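Local coordinates for protein superoxide dismutase (Clostridium difficile, PDB 3TJT) that probably converts superoxide radicals into hydrogen peroxide and molecular oxygen, as an iron-bound member of the iron/manganese superoxide dismutase family, at residues K28-K33 with K86-I91; D40-A45 with N77-A82; A44-E47 with E51-N54; H171-K176 with N182-N187. All coordinates share one frame; numbering follows the deposited sequence.

Contact 1. Residues K28-K33 with K86-I91; sequences KLHHDK and KFFFDI. With FE (Fe (III) ion), chain B.
His31 and Phe89 mark the closest backbone approach, their CA atoms 8.3 Å apart, where the helical segments 28-33 and 86-90 pass 11.5 Å from axis to axis with their N-to-C directions 140° apart. At this spacing aromatic rings bridge the helices. Phe89, its CG anti to the carbonyl carbon (chi1 -61°), sends the far rim of its ring between the two histidines. The edge of that ring faces the imidazole of His30 in a T-shaped arrangement with planes at 82°, and Phe89 CZ comes within 3.8 Å of His30 CG. Phe88 meets the same imidazole rim to rim, its CE2 lying 3.7 Å from His30 CE1. Further round, Phe89 CD2 comes 3.9 Å from His31 CD2 at that ring's edge, the two rings lying oblique. The rotation of His31 is set by a hydrogen bond from ND1 to Asp32 OD1 of 2.7 Å, while its NE2 is hydrogen-bonded to the carbonyl oxygen of Lys9. His30 NE2 binds the iron (III) ion at 2.2 Å, alongside His85, Asp167, His171 and a water. The arrangement is an aromatic second shell behind a metal ligand, set in the N-terminal helical hairpin of iron/manganese superoxide dismutases.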
loop_
_atom_site.group_PDB
_atom_site.type_symbol
_atom_site.label_atom_id
_atom_site.label_comp_id
_atom_site.label_asym_id
_atom_site.label_seq_id
_atom_site.Cartn_x
_atom_site.Cartn_y
_atom_site.Cartn_z
ATOM N N LYS A 28 -15.965 -9.428 -5.135
ATOM C CA LYS A 28 -15.617 -10.835 -4.965
ATOM C C LYS A 28 -14.195 -11.014 -4.424
ATOM O O LYS A 28 -13.979 -11.741 -3.462
ATOM C CB LYS A 28 -15.776 -11.600 -6.285
ATOM C CG LYS A 28 -17.220 -11.802 -6.721
ATOM C CD LYS A 28 -17.706 -13.218 -6.415
ATOM C CE LYS A 28 -19.173 -13.400 -6.821
ATOM N NZ LYS A 28 -19.751 -14.686 -6.323
ATOM N N LEU A 29 -13.230 -10.344 -5.043
ATOM C CA LEU A 29 -11.846 -10.472 -4.605
ATOM C C LEU A 29 -11.683 -9.885 -3.215
ATOM O O LEU A 29 -11.062 -10.486 -2.345
ATOM C CB LEU A 29 -10.915 -9.734 -5.568
ATOM C CG LEU A 29 -10.704 -10.387 -6.938
ATOM C CD1 LEU A 29 -10.178 -9.362 -7.922
ATOM C CD2 LEU A 29 -9.774 -11.576 -6.844
ATOM N N HIS A 30 -12.236 -8.700 -3.018
ATOM C CA HIS A 30 -12.035 -7.961 -1.773
ATOM C C HIS A 30 -12.586 -8.768 -0.596
ATOM O O HIS A 30 -11.936 -8.904 0.444
ATOM C CB HIS A 30 -12.727 -6.603 -1.877
ATOM C CG HIS A 30 -12.151 -5.558 -0.973
ATOM N ND1 HIS A 30 -12.666 -4.281 -0.903
ATOM C CD2 HIS A 30 -11.094 -5.587 -0.125
ATOM C CE1 HIS A 30 -11.961 -3.571 -0.041
ATOM N NE2 HIS A 30 -11.005 -4.341 0.446
ATOM N N HIS A 31 -13.787 -9.320 -0.758
ATOM C CA HIS A 31 -14.405 -10.085 0.322
ATOM C C HIS A 31 -13.894 -11.523 0.408
ATOM O O HIS A 31 -13.495 -11.990 1.477
ATOM C CB HIS A 31 -15.940 -10.081 0.161
ATOM C CG HIS A 31 -16.661 -10.846 1.227
ATOM N ND1 HIS A 31 -16.770 -12.220 1.219
ATOM C CD2 HIS A 31 -17.315 -10.422 2.335
ATOM C CE1 HIS A 31 -17.455 -12.611 2.280
ATOM N NE2 HIS A 31 -17.800 -11.538 2.970
ATOM N N ASP A 32 -13.904 -12.234 -0.718
ATOM C CA ASP A 32 -13.623 -13.671 -0.704
ATOM C C ASP A 32 -12.137 -14.020 -0.628
ATOM O O ASP A 32 -11.785 -15.108 -0.188
ATOM C CB ASP A 32 -14.229 -14.366 -1.927
ATOM C CG ASP A 32 -15.743 -14.234 -1.997
ATOM O OD1 ASP A 32 -16.361 -13.697 -1.058
ATOM O OD2 ASP A 32 -16.319 -14.666 -3.013
ATOM N N LYS A 33 -11.273 -13.115 -1.084
ATOM C CA LYS A 33 -9.832 -13.347 -1.006
ATOM C C LYS A 33 -9.134 -12.519 0.083
ATOM O O LYS A 33 -8.512 -13.080 0.982
ATOM C CB LYS A 33 -9.158 -13.088 -2.357
ATOM C CG LYS A 33 -9.745 -13.884 -3.504
ATOM C CD LYS A 33 -9.575 -15.373 -3.311
ATOM C CE LYS A 33 -10.158 -16.103 -4.521
ATOM N NZ LYS A 33 -10.200 -17.570 -4.312
ATOM N N LYS A 86 -14.788 -6.103 7.775
ATOM C CA LYS A 86 -16.150 -6.327 8.250
ATOM C C LYS A 86 -16.862 -4.980 8.344
ATOM O O LYS A 86 -17.992 -4.823 7.860
ATOM C CB LYS A 86 -16.172 -7.038 9.609
ATOM C CG LYS A 86 -17.602 -7.368 10.064
ATOM C CD LYS A 86 -17.688 -7.707 11.549
ATOM C CE LYS A 86 -16.817 -8.879 11.912
ATOM N NZ LYS A 86 -16.955 -9.254 13.354
ATOM N N PHE A 87 -16.189 -4.005 8.946
ATOM C CA PHE A 87 -16.729 -2.657 9.099
ATOM C C PHE A 87 -17.033 -2.015 7.744
ATOM O O PHE A 87 -18.099 -1.430 7.539
ATOM C CB PHE A 87 -15.734 -1.776 9.885
ATOM C CG PHE A 87 -16.203 -0.371 10.089
ATOM C CD1 PHE A 87 -16.868 -0.012 11.255
ATOM C CD2 PHE A 87 -15.999 0.592 9.121
ATOM C CE1 PHE A 87 -17.304 1.278 11.444
ATOM C CE2 PHE A 87 -16.450 1.892 9.304
ATOM C CZ PHE A 87 -17.102 2.234 10.464
ATOM N N PHE A 88 -16.082 -2.127 6.823
ATOM C CA PHE A 88 -16.204 -1.510 5.504
ATOM C C PHE A 88 -17.397 -2.058 4.704
ATOM O O PHE A 88 -18.172 -1.289 4.127
ATOM C CB PHE A 88 -14.894 -1.712 4.731
ATOM C CG PHE A 88 -14.855 -1.033 3.393
ATOM C CD1 PHE A 88 -15.049 0.335 3.283
ATOM C CD2 PHE A 88 -14.589 -1.768 2.243
ATOM C CE1 PHE A 88 -14.998 0.974 2.043
ATOM C CE2 PHE A 88 -14.540 -1.140 0.995
ATOM C CZ PHE A 88 -14.734 0.228 0.897
ATOM N N PHE A 89 -17.536 -3.376 4.647
ATOM C CA PHE A 89 -18.655 -3.929 3.887
ATOM C C PHE A 89 -19.984 -3.566 4.558
ATOM O O PHE A 89 -20.974 -3.335 3.872
ATOM C CB PHE A 89 -18.489 -5.430 3.665
ATOM C CG PHE A 89 -17.247 -5.781 2.872
ATOM C CD1 PHE A 89 -16.964 -5.110 1.683
ATOM C CD2 PHE A 89 -16.368 -6.752 3.315
ATOM C CE1 PHE A 89 -15.816 -5.413 0.950
ATOM C CE2 PHE A 89 -15.221 -7.069 2.580
ATOM C CZ PHE A 89 -14.947 -6.394 1.403
ATOM N N ASP A 90 -19.984 -3.459 5.889
ATOM C CA ASP A 90 -21.197 -3.039 6.611
ATOM C C ASP A 90 -21.575 -1.574 6.383
ATOM O O ASP A 90 -22.748 -1.196 6.510
ATOM C CB ASP A 90 -21.053 -3.303 8.121
ATOM C CG ASP A 90 -21.352 -4.739 8.499
ATOM O OD1 ASP A 90 -21.858 -5.503 7.649
ATOM O OD2 ASP A 90 -21.074 -5.108 9.660
ATOM N N ILE A 91 -20.596 -0.740 6.041
ATOM C CA ILE A 91 -20.837 0.695 5.947
ATOM C C ILE A 91 -21.227 1.117 4.521
ATOM O O ILE A 91 -21.376 2.301 4.223
ATOM C CB ILE A 91 -19.630 1.522 6.473
ATOM C CG1 ILE A 91 -20.089 2.886 6.996
ATOM C CG2 ILE A 91 -18.553 1.693 5.396
ATOM C CD1 ILE A 91 -21.151 2.780 8.089
HETATM FE FE FE B . -9.195 -3.842 1.508
HETATM O O HOH W 1 -7.567 -2.964 2.757
#

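Contact 2. Residues D40-A45 with N77-A82; sequences DKLNAA and NNAGGA
The carbonyl oxygen of Asn78, which accepts the shortest backbone bond of either segment (Ala82 N to Asn78 O, 2.9 Å), belongs to the residue whose side chain packs against both Lys41 and Leu42. No hydrogen bond crosses between segments 40-45 and 77-82. The two helical pieces run 139° apart in direction with their axes 8.4 Å from each other, and the CA atoms of Leu42 and Asn78 are separated by 5.3 Å. Such close backbones leave room for small groups: Asn78 CB lies 3.8 Å from Leu42 N and packs on Leu42 CB. Asn78 CG stands anti to its carbonyl carbon (chi1 -65°), which lays the carboxamide against the root of Lys41, with Asn78 CG 3.6 Å from Lys41 CB. Lys41 starts toward the neighbouring helix, but its chain then runs outward to an exposed end, so its methylenes supply the cover. The neighbouring pair, Leu42 and Ala79, is wholly apolar. Leu42, whose CG lies opposite the backbone N (chi1 178°), spreads both methyls over Ala79: CD2 sits 3.9 Å from Ala79 CA, and CD1 and CD2 are about equally far from its CB. Phe6 and Leu57 close round Leu42, while Leu61 packs on Ala79. The contact therefore joins the two long helices of the hairpin by van der Waals fit, with the exposed Lys41 on one flank and the buried Leu42 and Ala79 on the other, and its cohesion depends on shape rather than on directed bonds.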
loop_
_atom_site.group_PDB
_atom_site.type_symbol
_atom_site.label_atom_id
_atom_site.label_comp_id
_atom_site.label_asym_id
_atom_site.label_seq_id
_atom_site.Cartn_x
_atom_site.Cartn_y
_atom_site.Cartn_z
ATOM N N ASP A 40 -8.106 -15.835 8.123
ATOM C CA ASP A 40 -7.371 -17.098 8.186
ATOM C C ASP A 40 -6.029 -16.929 8.907
ATOM O O ASP A 40 -5.638 -17.772 9.720
ATOM C CB ASP A 40 -7.118 -17.665 6.782
ATOM C CG ASP A 40 -8.394 -18.147 6.088
ATOM O OD1 ASP A 40 -9.440 -18.272 6.752
ATOM O OD2 ASP A 40 -8.336 -18.404 4.862
ATOM N N LYS A 41 -5.321 -15.842 8.609
ATOM C CA LYS A 41 -4.003 -15.627 9.206
ATOM C C LYS A 41 -4.124 -15.318 10.698
ATOM O O LYS A 41 -3.303 -15.768 11.511
ATOM C CB LYS A 41 -3.243 -14.517 8.474
ATOM C CG LYS A 41 -2.795 -14.912 7.070
ATOM C CD LYS A 41 -2.242 -13.709 6.314
ATOM C CE LYS A 41 -1.786 -14.091 4.919
ATOM N NZ LYS A 41 -0.665 -15.068 4.992
ATOM N N LEU A 42 -5.145 -14.548 11.056
ATOM C CA LEU A 42 -5.427 -14.282 12.470
ATOM C C LEU A 42 -5.681 -15.585 13.224
ATOM O O LEU A 42 -5.067 -15.846 14.264
ATOM C CB LEU A 42 -6.630 -13.340 12.623
ATOM C CG LEU A 42 -7.033 -13.044 14.072
ATOM C CD1 LEU A 42 -5.888 -12.379 14.834
ATOM C CD2 LEU A 42 -8.284 -12.181 14.118
ATOM N N ASN A 43 -6.585 -16.407 12.707
ATOM C CA ASN A 43 -6.884 -17.678 13.363
ATOM C C ASN A 43 -5.641 -18.543 13.519
ATOM O O ASN A 43 -5.445 -19.174 14.553
ATOM C CB ASN A 43 -7.977 -18.451 12.616
ATOM C CG ASN A 43 -9.355 -17.852 12.816
ATOM O OD1 ASN A 43 -10.206 -17.906 11.919
ATOM N ND2 ASN A 43 -9.587 -17.275 13.989
ATOM N N ALA A 44 -4.798 -18.558 12.489
ATOM C CA ALA A 44 -3.566 -19.345 12.526
ATOM C C ALA A 44 -2.637 -18.890 13.651
ATOM O O ALA A 44 -2.067 -19.711 14.373
ATOM C CB ALA A 44 -2.845 -19.270 11.175
ATOM N N ALA A 45 -2.492 -17.575 13.793
ATOM C CA ALA A 45 -1.612 -16.986 14.803
ATOM C C ALA A 45 -2.086 -17.253 16.228
ATOM O O ALA A 45 -1.282 -17.303 17.159
ATOM C CB ALA A 45 -1.477 -15.487 14.573
ATOM N N ASN A 77 -1.864 -6.587 12.319
ATOM C CA ASN A 77 -2.149 -6.577 10.886
ATOM C C ASN A 77 -3.409 -7.348 10.504
ATOM O O ASN A 77 -4.197 -6.881 9.683
ATOM C CB ASN A 77 -0.954 -7.122 10.104
ATOM C CG ASN A 77 0.250 -6.206 10.179
ATOM O OD1 ASN A 77 0.116 -5.006 10.431
ATOM N ND2 ASN A 77 1.441 -6.769 9.945
ATOM N N ASN A 78 -3.603 -8.518 11.102
ATOM C CA ASN A 78 -4.666 -9.408 10.646
ATOM C C ASN A 78 -5.993 -9.206 11.375
ATOM O O ASN A 78 -7.050 -9.261 10.755
ATOM C CB ASN A 78 -4.187 -10.858 10.669
ATOM C CG ASN A 78 -3.061 -11.096 9.672
ATOM O OD1 ASN A 78 -1.894 -11.288 10.043
ATOM N ND2 ASN A 78 -3.400 -11.033 8.401
ATOM N N ALA A 79 -5.950 -8.953 12.683
ATOM C CA ALA A 79 -7.166 -8.505 13.370
ATOM C C ALA A 79 -7.568 -7.152 12.802
ATOM O O ALA A 79 -8.748 -6.861 12.658
ATOM C CB ALA A 79 -6.962 -8.415 14.893
ATOM N N GLY A 80 -6.579 -6.323 12.480
ATOM C CA GLY A 80 -6.859 -5.057 11.827
ATOM C C GLY A 80 -7.605 -5.282 10.522
ATOM O O GLY A 80 -8.653 -4.670 10.272
ATOM N N GLY A 81 -7.061 -6.161 9.685
ATOM C CA GLY A 81 -7.660 -6.445 8.389
ATOM C C GLY A 81 -9.066 -6.996 8.540
ATOM O O GLY A 81 -9.987 -6.582 7.833
ATOM N N ALA A 82 -9.236 -7.921 9.476
ATOM C CA ALA A 82 -10.537 -8.545 9.699
ATOM C C ALA A 82 -11.562 -7.531 10.190
ATOM O O ALA A 82 -12.684 -7.473 9.686
ATOM C CB ALA A 82 -10.414 -9.706 10.676
#

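Contact 3. Residues A44-E47 with E51-N54; sequences AALE and ELYN
The side chains of Leu46 and Tyr53 run antiparallel, so that the base of the leucine lies over the phenol ring while its methyls reach back toward the 3-10 segment 51-54. Leu46 CB stands 4.1 Å from the centroid of the Tyr53 ring and 27° off its normal, a CH-pi contact over the face. Its nearest ring atom is Tyr53 CE1, 3.7 Å from CB. Further out, Leu46 and Leu52 meet nearly perpendicular, with Leu46 CD2 3.8 Å from Leu52 CD1. The orientation of Tyr53 follows from its first torsion: CG is anti to the carbonyl carbon (chi1 -70°), which carries the hydroxyl across to Glu47. There Tyr53 OH lies 3.4 Å from Glu47 CG, against the aliphatic part of the glutamate; Glu47 N is also near, but at an angle too poor for a bond. The hydroxyl is instead hydrogen-bonded to the carbonyl of Asn43, one turn back. Phe6 and Val75 add to the apolar surroundings of Leu46. The chemistry thus combines an apolar seal with one polar tether: the tyrosine covers the C-terminal part of helix 24-46 and ties the following turn of chain to its backbone.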
loop_
_atom_site.group_PDB
_atom_site.type_symbol
_atom_site.label_atom_id
_atom_site.label_comp_id
_atom_site.label_asym_id
_atom_site.label_seq_id
_atom_site.Cartn_x
_atom_site.Cartn_y
_atom_site.Cartn_z
ATOM N N ALA A 44 -4.798 -18.558 12.489
ATOM C CA ALA A 44 -3.566 -19.345 12.526
ATOM C C ALA A 44 -2.637 -18.890 13.651
ATOM O O ALA A 44 -2.067 -19.711 14.373
ATOM C CB ALA A 44 -2.845 -19.270 11.175
ATOM N N ALA A 45 -2.492 -17.575 13.793
ATOM C CA ALA A 45 -1.612 -16.986 14.803
ATOM C C ALA A 45 -2.086 -17.253 16.228
ATOM O O ALA A 45 -1.282 -17.303 17.159
ATOM C CB ALA A 45 -1.477 -15.487 14.573
ATOM N N LEU A 46 -3.391 -17.420 16.404
ATOM C CA LEU A 46 -3.939 -17.607 17.747
ATOM C C LEU A 46 -4.004 -19.072 18.194
ATOM O O LEU A 46 -4.365 -19.359 19.339
ATOM C CB LEU A 46 -5.318 -16.951 17.867
ATOM C CG LEU A 46 -5.381 -15.443 17.576
ATOM C CD1 LEU A 46 -6.793 -14.919 17.802
ATOM C CD2 LEU A 46 -4.376 -14.658 18.418
ATOM N N GLU A 47 -3.643 -19.996 17.307
ATOM C CA GLU A 47 -3.647 -21.411 17.658
ATOM C C GLU A 47 -2.760 -21.674 18.874
ATOM O O GLU A 47 -3.043 -22.550 19.684
ATOM C CB GLU A 47 -3.197 -22.269 16.470
ATOM C CG GLU A 47 -4.208 -22.302 15.336
ATOM C CD GLU A 47 -3.705 -23.055 14.113
ATOM O OE1 GLU A 47 -2.690 -23.778 14.222
ATOM O OE2 GLU A 47 -4.328 -22.918 13.039
ATOM N N GLU A 51 -6.974 -19.103 24.143
ATOM C CA GLU A 51 -7.858 -18.264 24.948
ATOM C C GLU A 51 -8.169 -16.940 24.242
ATOM O O GLU A 51 -9.179 -16.301 24.525
ATOM C CB GLU A 51 -7.281 -18.006 26.341
ATOM C CG GLU A 51 -6.006 -17.192 26.351
ATOM C CD GLU A 51 -5.264 -17.327 27.675
ATOM O OE1 GLU A 51 -5.691 -16.691 28.664
ATOM O OE2 GLU A 51 -4.271 -18.085 27.729
ATOM N N LEU A 52 -7.302 -16.526 23.325
ATOM C CA LEU A 52 -7.516 -15.262 22.622
ATOM C C LEU A 52 -8.679 -15.323 21.629
ATOM O O LEU A 52 -9.172 -14.285 21.176
ATOM C CB LEU A 52 -6.228 -14.796 21.931
ATOM C CG LEU A 52 -5.091 -14.420 22.889
ATOM C CD1 LEU A 52 -3.846 -14.048 22.089
ATOM C CD2 LEU A 52 -5.507 -13.256 23.817
ATOM N N TYR A 53 -9.130 -16.529 21.296
ATOM C CA TYR A 53 -10.312 -16.660 20.445
ATOM C C TYR A 53 -11.538 -16.125 21.174
ATOM O O TYR A 53 -12.558 -15.838 20.554
ATOM C CB TYR A 53 -10.566 -18.111 20.027
ATOM C CG TYR A 53 -9.569 -18.691 19.044
ATOM C CD1 TYR A 53 -9.365 -18.114 17.791
ATOM C CD2 TYR A 53 -8.846 -19.837 19.363
ATOM C CE1 TYR A 53 -8.456 -18.659 16.899
ATOM C CE2 TYR A 53 -7.942 -20.387 18.480
ATOM C CZ TYR A 53 -7.744 -19.798 17.251
ATOM O OH TYR A 53 -6.834 -20.362 16.377
ATOM N N ASN A 54 -11.439 -15.993 22.495
ATOM C CA ASN A 54 -12.544 -15.449 23.275
ATOM C C ASN A 54 -12.512 -13.928 23.424
ATOM O O ASN A 54 -13.444 -13.334 23.965
ATOM C CB ASN A 54 -12.637 -16.139 24.636
ATOM C CG ASN A 54 -13.031 -17.602 24.515
ATOM O OD1 ASN A 54 -13.809 -17.976 23.636
ATOM N ND2 ASN A 54 -12.494 -18.437 25.394
#

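Contact 4. Residues H171-K176 with N182-N187; sequences HAYYLK and NEYIDN. With FE (Fe (III) ion), chain B.
Tyr173 presses its CB, rather than its ring, onto the face of Tyr184. That carbon lies 3.5 Å from the centroid of the Tyr184 ring, 18° off the normal, and only 3.4 Å from Tyr184 CG, a tight CH-pi contact. Tyr173 CG sits between its own backbone N and carbonyl carbon (chi1 65°), and this torsion leads the phenol off past the rim of Tyr184. The ring planes are inclined by 27° and offset so far that they hardly overlap; Tyr173 CD2 is 3.6 Å from Tyr184 CD2. The hydroxyl of Tyr173 is hydrogen-bonded to Arg181 NE. At the hydroxyl end of the other ring, Ala172 CB touches Tyr184 OH at 3.5 Å. Residues 171-174 complete the sequence Asp-Val-Trp-Glu-His-Ala-Tyr-Tyr, the family signature that begins with the metal ligand Asp167 and includes the ligand His171. Tyr173 stands at the N-cap position of the short helix that follows. His171 NE2 binds the iron (III) ion at 2.2 Å, and its ND1 is hydrogen-bonded to Glu170 of the second subunit, which helps to set the imidazole's rotation from across the dimer interface. The hydroxyl of Tyr184 is held by two bonds: a water donates to Tyr184 OH at 3.0 Å and to Ala172 O at 2.8 Å, and the hydroxyl is also hydrogen-bonded to the carbonyl oxygen of Asp167.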
loop_
_atom_site.group_PDB
_atom_site.type_symbol
_atom_site.label_atom_id
_atom_site.label_comp_id
_atom_site.label_asym_id
_atom_site.label_seq_id
_atom_site.Cartn_x
_atom_site.Cartn_y
_atom_site.Cartn_z
ATOM N N HIS A 171 -5.974 -2.426 -3.930
ATOM C CA HIS A 171 -6.858 -3.544 -4.281
ATOM C C HIS A 171 -8.329 -3.135 -4.262
ATOM O O HIS A 171 -9.167 -3.769 -4.907
ATOM C CB HIS A 171 -6.610 -4.823 -3.459
ATOM C CG HIS A 171 -6.864 -4.679 -1.986
ATOM N ND1 HIS A 171 -5.881 -4.898 -1.043
ATOM C CD2 HIS A 171 -7.984 -4.360 -1.296
ATOM C CE1 HIS A 171 -6.389 -4.718 0.168
ATOM N NE2 HIS A 171 -7.660 -4.384 0.039
ATOM N N ALA A 172 -8.642 -2.064 -3.547
ATOM C CA ALA A 172 -10.040 -1.676 -3.384
ATOM C C ALA A 172 -10.598 -0.957 -4.597
ATOM O O ALA A 172 -11.819 -0.828 -4.734
ATOM C CB ALA A 172 -10.226 -0.808 -2.138
ATOM N N TYR A 173 -9.719 -0.472 -5.472
ATOM C CA TYR A 173 -10.174 0.360 -6.574
ATOM C C TYR A 173 -9.449 0.187 -7.910
ATOM O O TYR A 173 -9.869 0.779 -8.900
ATOM C CB TYR A 173 -10.160 1.846 -6.188
ATOM C CG TYR A 173 -8.792 2.459 -5.894
ATOM C CD1 TYR A 173 -7.983 2.953 -6.920
ATOM C CD2 TYR A 173 -8.336 2.581 -4.583
ATOM C CE1 TYR A 173 -6.733 3.554 -6.636
ATOM C CE2 TYR A 173 -7.091 3.170 -4.295
ATOM C CZ TYR A 173 -6.303 3.649 -5.318
ATOM O OH TYR A 173 -5.081 4.232 -5.022
ATOM N N TYR A 174 -8.381 -0.606 -7.950
ATOM C CA TYR A 174 -7.542 -0.609 -9.149
ATOM C C TYR A 174 -8.220 -1.207 -10.397
ATOM O O TYR A 174 -8.015 -0.719 -11.510
ATOM C CB TYR A 174 -6.161 -1.248 -8.894
ATOM C CG TYR A 174 -5.093 -0.535 -9.692
ATOM C CD1 TYR A 174 -4.626 0.713 -9.297
ATOM C CD2 TYR A 174 -4.589 -1.082 -10.866
ATOM C CE1 TYR A 174 -3.665 1.395 -10.038
ATOM C CE2 TYR A 174 -3.623 -0.402 -11.624
ATOM C CZ TYR A 174 -3.177 0.832 -11.203
ATOM O OH TYR A 174 -2.234 1.510 -11.938
ATOM N N LEU A 175 -9.034 -2.239 -10.225
ATOM C CA LEU A 175 -9.644 -2.863 -11.407
ATOM C C LEU A 175 -10.555 -1.915 -12.173
ATOM O O LEU A 175 -10.586 -1.935 -13.405
ATOM C CB LEU A 175 -10.404 -4.140 -11.040
ATOM C CG LEU A 175 -9.565 -5.309 -10.536
ATOM C CD1 LEU A 175 -10.458 -6.520 -10.295
ATOM C CD2 LEU A 175 -8.436 -5.646 -11.512
ATOM N N LYS A 176 -11.310 -1.090 -11.452
ATOM C CA LYS A 176 -12.229 -0.161 -12.103
ATOM C C LYS A 176 -11.639 1.223 -12.356
ATOM O O LYS A 176 -11.875 1.819 -13.413
ATOM C CB LYS A 176 -13.519 -0.042 -11.298
ATOM C CG LYS A 176 -14.517 0.940 -11.883
ATOM C CD LYS A 176 -15.827 0.888 -11.105
ATOM C CE LYS A 176 -16.868 1.795 -11.742
ATOM N NZ LYS A 176 -17.520 1.161 -12.918
ATOM N N ASN A 182 -9.119 9.481 -6.972
ATOM C CA ASN A 182 -10.091 10.561 -6.812
ATOM C C ASN A 182 -11.499 10.187 -7.289
ATOM O O ASN A 182 -12.484 10.567 -6.662
ATOM C CB ASN A 182 -9.621 11.846 -7.505
ATOM C CG ASN A 182 -9.695 11.750 -9.018
ATOM O OD1 ASN A 182 -9.030 10.918 -9.633
ATOM N ND2 ASN A 182 -10.530 12.588 -9.623
ATOM N N GLU A 183 -11.593 9.451 -8.394
ATOM C CA GLU A 183 -12.894 9.060 -8.933
ATOM C C GLU A 183 -13.551 7.997 -8.068
ATOM O O GLU A 183 -14.768 7.996 -7.884
ATOM C CB GLU A 183 -12.758 8.553 -10.371
ATOM C CG GLU A 183 -12.322 9.637 -11.347
ATOM C CD GLU A 183 -12.041 9.104 -12.742
ATOM O OE1 GLU A 183 -12.216 7.893 -12.968
ATOM O OE2 GLU A 183 -11.634 9.905 -13.611
ATOM N N TYR A 184 -12.738 7.084 -7.550
ATOM C CA TYR A 184 -13.210 6.065 -6.622
ATOM C C TYR A 184 -13.789 6.715 -5.368
ATOM O O TYR A 184 -14.878 6.358 -4.914
ATOM C CB TYR A 184 -12.048 5.150 -6.247
ATOM C CG TYR A 184 -12.253 4.246 -5.044
ATOM C CD1 TYR A 184 -13.229 3.253 -5.037
ATOM C CD2 TYR A 184 -11.422 4.356 -3.932
ATOM C CE1 TYR A 184 -13.384 2.396 -3.932
ATOM C CE2 TYR A 184 -11.564 3.525 -2.839
ATOM C CZ TYR A 184 -12.542 2.548 -2.838
ATOM O OH TYR A 184 -12.651 1.725 -1.744
ATOM N N ILE A 185 -13.054 7.671 -4.814
ATOM C CA ILE A 185 -13.490 8.343 -3.590
ATOM C C ILE A 185 -14.816 9.063 -3.810
ATOM O O ILE A 185 -15.760 8.914 -3.030
ATOM C CB ILE A 185 -12.425 9.336 -3.089
ATOM C CG1 ILE A 185 -11.155 8.573 -2.694
ATOM C CG2 ILE A 185 -12.969 10.151 -1.918
ATOM C CD1 ILE A 185 -9.906 9.451 -2.596
ATOM N N ASP A 186 -14.898 9.831 -4.885
ATOM C CA ASP A 186 -16.127 10.561 -5.174
ATOM C C ASP A 186 -17.319 9.619 -5.372
ATOM O O ASP A 186 -18.401 9.856 -4.834
ATOM C CB ASP A 186 -15.953 11.457 -6.397
ATOM C CG ASP A 186 -17.063 12.485 -6.519
ATOM O OD1 ASP A 186 -17.312 13.228 -5.538
ATOM O OD2 ASP A 186 -17.688 12.547 -7.591
ATOM N N ASN A 187 -17.117 8.544 -6.123
ATOM C CA ASN A 187 -18.197 7.594 -6.377
ATOM C C ASN A 187 -18.647 6.848 -5.132
ATOM O O ASN A 187 -19.806 6.459 -5.020
ATOM C CB ASN A 187 -17.804 6.605 -7.468
ATOM C CG ASN A 187 -18.167 7.102 -8.848
ATOM O OD1 ASN A 187 -18.940 8.050 -8.988
ATOM N ND2 ASN A 187 -17.615 6.472 -9.872
HETATM FE FE FE B . -9.195 -3.842 1.508
HETATM O O HOH W 2 -13.744 -0.911 -2.751
HETATM O O HOH W 1 -7.567 -2.964 2.757
#

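Contacts 1, 2 and 3 all draw on helix 24-46, and the first two also share helix 72-90, joined near the metal by long aromatic side chains and further along by small groups at close range. The centre of contact 3 lies about 22 Å from that of the chain; its tyrosine reaches the backbone of contact 2. Contact 4 belongs to the C-terminal domain, yet it meets contact 1 directly: His30 and His171 bind the same iron, which also carries a water, and Phe88 packs on the Tyr184 hydroxyl. Contact 1 is the most central. All four are largely buried, contacts 1 and 4 through wholly buried touching residues, whereas contacts 2 and 3 each include one exposed side chain, Lys41 and Glu47. Only contact 4 has a water bridge across its segments.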